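Local coordinates for protein putative mannose-6-phosphate isomerase YvyI (Bacillus subtilis, PDB 1QWR) that catalyses the interconversion of D-mannose 6-phosphate and D-fructose 6-phosphate, using one zinc ion per subunit, at residues Thr118-Ile123 and Phe251-Trp256. Numbering follows the deposited sequence.
Sequences TECWYI and FSVYKW. With ZN (zinc ion), chain E.
Phe-251 reaches across from one cupin-family region to the other and points the tip of its ring at strand 119-126. Its CG is tucked between the backbone N and C, a crowded chi1 of 47°, which carries the ring tip to the backbone, CZ of Phe-251 lying 3.7 Å from C of Glu-119. O of Thr-118 lies at the ring edge, near its plane, 3.7 Å from CE2 of Phe-251, where the polarised C-H groups suit an oxygen. Cys-120 adds a sulfur-aromatic contact: its SG stands obliquely to the Phe-251 ring, 4.5 Å from the centroid, and also meets CG2 of Val-253 at 3.7 Å. A small, polarisable thiol suits this place between an aromatic ring and a branched aliphatic side chain.

Farther along, Tyr-122 and Lys-255, both with CG anti to the backbone N, cross at about a right angle. CD of Lys-255 lies beside the phenol, and the bend at chi3 (77°) then turns CE and NZ so that NZ donates a hydrogen bond to OH of Tyr-122 at 3.1 Å.

The two segments run in nearly the same direction, 1° apart, but meet through side chains; 119-126 pairs with 167-170 and 182-189, whereas 252-259 pairs with 240-247 and 312-318. Pointing away from this interface, Glu-119 binds zinc through OE2 at 2.5 Å, alongside His-101 and His-176. The side-chain contact thus backs a metal-bearing strand, while the nearby ammonium could modestly lower the pKa of the Tyr-122 hydroxyl, its acceptor.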
loop_
_atom_site.group_PDB
_atom_site.type_symbol
_atom_site.label_atom_id
_atom_site.label_comp_id
_atom_site.label_asym_id
_atom_site.label_seq_id
_atom_site.Cartn_x
_atom_site.Cartn_y
_atom_site.Cartn_z
ATOM N N THR A 118 -6.965 -6.562 3.443
ATOM C CA THR A 118 -7.602 -6.113 2.211
ATOM C C THR A 118 -6.619 -5.006 1.786
ATOM O O THR A 118 -6.048 -4.326 2.644
ATOM C CB THR A 118 -8.985 -5.540 2.511
ATOM O OG1 THR A 118 -9.891 -6.638 2.676
ATOM C CG2 THR A 118 -9.484 -4.630 1.366
ATOM N N GLU A 119 -6.393 -4.841 0.483
ATOM C CA GLU A 119 -5.431 -3.850 0.014
ATOM C C GLU A 119 -5.767 -3.388 -1.397
ATOM O O GLU A 119 -6.736 -3.838 -1.999
ATOM C CB GLU A 119 -4.030 -4.466 0.017
ATOM C CG GLU A 119 -3.975 -5.702 -0.889
ATOM C CD GLU A 119 -2.632 -6.387 -0.899
ATOM O OE1 GLU A 119 -1.865 -6.210 0.058
ATOM O OE2 GLU A 119 -2.349 -7.115 -1.878
ATOM N N CYS A 120 -4.975 -2.458 -1.909
ATOM C CA CYS A 120 -5.191 -1.976 -3.262
ATOM C C CYS A 120 -3.864 -1.496 -3.846
ATOM O O CYS A 120 -2.897 -1.181 -3.114
ATOM C CB CYS A 120 -6.262 -0.876 -3.274
ATOM S SG CYS A 120 -5.723 0.646 -2.441
ATOM N N TRP A 121 -3.807 -1.476 -5.167
ATOM C CA TRP A 121 -2.598 -1.098 -5.870
ATOM C C TRP A 121 -2.800 0.026 -6.859
ATOM O O TRP A 121 -3.748 -0.001 -7.654
ATOM C CB TRP A 121 -2.044 -2.274 -6.683
ATOM C CG TRP A 121 -1.728 -3.483 -5.916
ATOM C CD1 TRP A 121 -1.145 -3.550 -4.688
ATOM C CD2 TRP A 121 -1.938 -4.836 -6.345
ATOM N NE1 TRP A 121 -0.973 -4.864 -4.321
ATOM C CE2 TRP A 121 -1.454 -5.673 -5.321
ATOM C CE3 TRP A 121 -2.489 -5.416 -7.498
ATOM C CZ2 TRP A 121 -1.502 -7.066 -5.408
ATOM C CZ3 TRP A 121 -2.537 -6.809 -7.591
ATOM C CH2 TRP A 121 -2.048 -7.618 -6.552
ATOM N N TYR A 122 -1.927 1.020 -6.788
ATOM C CA TYR A 122 -1.941 2.080 -7.776
ATOM C C TYR A 122 -0.643 1.832 -8.521
ATOM O O TYR A 122 0.436 1.825 -7.921
ATOM C CB TYR A 122 -1.886 3.486 -7.168
ATOM C CG TYR A 122 -1.658 4.523 -8.233
ATOM C CD1 TYR A 122 -2.681 4.852 -9.130
ATOM C CD2 TYR A 122 -0.396 5.126 -8.411
ATOM C CE1 TYR A 122 -2.456 5.746 -10.181
ATOM C CE2 TYR A 122 -0.165 6.029 -9.465
ATOM C CZ TYR A 122 -1.202 6.327 -10.349
ATOM O OH TYR A 122 -0.978 7.154 -11.442
ATOM N N ILE A 123 -0.738 1.617 -9.830
ATOM C CA ILE A 123 0.453 1.356 -10.616
ATOM C C ILE A 123 1.120 2.678 -11.013
ATOM O O ILE A 123 0.634 3.397 -11.897
ATOM C CB ILE A 123 0.109 0.561 -11.889
ATOM C CG1 ILE A 123 -0.695 -0.698 -11.520
ATOM C CG2 ILE A 123 1.399 0.232 -12.664
ATOM C CD1 ILE A 123 0.045 -1.689 -10.563
ATOM N N PHE A 251 -10.769 1.610 3.595
ATOM C CA PHE A 251 -10.064 2.830 3.203
ATOM C C PHE A 251 -10.638 3.424 1.931
ATOM O O PHE A 251 -11.392 2.768 1.212
ATOM C CB PHE A 251 -8.560 2.538 2.968
ATOM C CG PHE A 251 -8.292 1.311 2.106
ATOM C CD1 PHE A 251 -8.528 1.331 0.725
ATOM C CD2 PHE A 251 -7.810 0.125 2.698
ATOM C CE1 PHE A 251 -8.290 0.181 -0.073
ATOM C CE2 PHE A 251 -7.565 -1.032 1.920
ATOM C CZ PHE A 251 -7.802 -1.014 0.537
ATOM N N SER A 252 -10.278 4.678 1.681
ATOM C CA SER A 252 -10.670 5.423 0.476
ATOM C C SER A 252 -9.311 5.900 -0.043
ATOM O O SER A 252 -8.468 6.376 0.747
ATOM C CB SER A 252 -11.548 6.635 0.823
ATOM O OG SER A 252 -12.833 6.221 1.330
ATOM N N VAL A 253 -9.095 5.784 -1.346
ATOM C CA VAL A 253 -7.819 6.171 -1.935
ATOM C C VAL A 253 -8.048 7.106 -3.103
ATOM O O VAL A 253 -8.980 6.892 -3.881
ATOM C CB VAL A 253 -7.049 4.924 -2.408
ATOM C CG1 VAL A 253 -5.631 5.329 -2.920
ATOM C CG2 VAL A 253 -6.933 3.934 -1.224
ATOM N N TYR A 254 -7.173 8.106 -3.231
ATOM C CA TYR A 254 -7.300 9.140 -4.260
ATOM C C TYR A 254 -5.963 9.543 -4.856
ATOM O O TYR A 254 -4.912 9.306 -4.273
ATOM C CB TYR A 254 -7.852 10.420 -3.653
ATOM C CG TYR A 254 -9.034 10.257 -2.761
ATOM C CD1 TYR A 254 -10.301 10.666 -3.179
ATOM C CD2 TYR A 254 -8.897 9.712 -1.482
ATOM C CE1 TYR A 254 -11.390 10.546 -2.355
ATOM C CE2 TYR A 254 -9.995 9.579 -0.642
ATOM C CZ TYR A 254 -11.247 10.007 -1.090
ATOM O OH TYR A 254 -12.349 9.936 -0.258
ATOM N N LYS A 255 -6.019 10.191 -6.017
ATOM C CA LYS A 255 -4.811 10.710 -6.631
ATOM C C LYS A 255 -5.020 12.218 -6.770
ATOM O O LYS A 255 -6.089 12.665 -7.212
ATOM C CB LYS A 255 -4.551 10.106 -8.019
ATOM C CG LYS A 255 -3.320 10.742 -8.700
ATOM C CD LYS A 255 -2.757 9.904 -9.862
ATOM C CE LYS A 255 -3.592 10.031 -11.111
ATOM N NZ LYS A 255 -2.849 9.414 -12.285
ATOM N N TRP A 256 -4.044 12.999 -6.317
ATOM C CA TRP A 256 -4.101 14.446 -6.461
ATOM C C TRP A 256 -3.056 14.803 -7.508
ATOM O O TRP A 256 -1.869 14.540 -7.330
ATOM C CB TRP A 256 -3.704 15.199 -5.188
ATOM C CG TRP A 256 -4.632 15.055 -4.029
ATOM C CD1 TRP A 256 -5.895 14.548 -4.034
ATOM C CD2 TRP A 256 -4.390 15.529 -2.705
ATOM N NE1 TRP A 256 -6.467 14.687 -2.789
ATOM C CE2 TRP A 256 -5.562 15.290 -1.953
ATOM C CE3 TRP A 256 -3.296 16.134 -2.081
ATOM C CZ2 TRP A 256 -5.673 15.638 -0.597
ATOM C CZ3 TRP A 256 -3.406 16.486 -0.725
ATOM C CH2 TRP A 256 -4.586 16.235 -0.003
HETATM ZN ZN ZN E . -0.452 -8.718 -1.548
HETATM O O HOH W 1 0.457 -7.230 0.377
#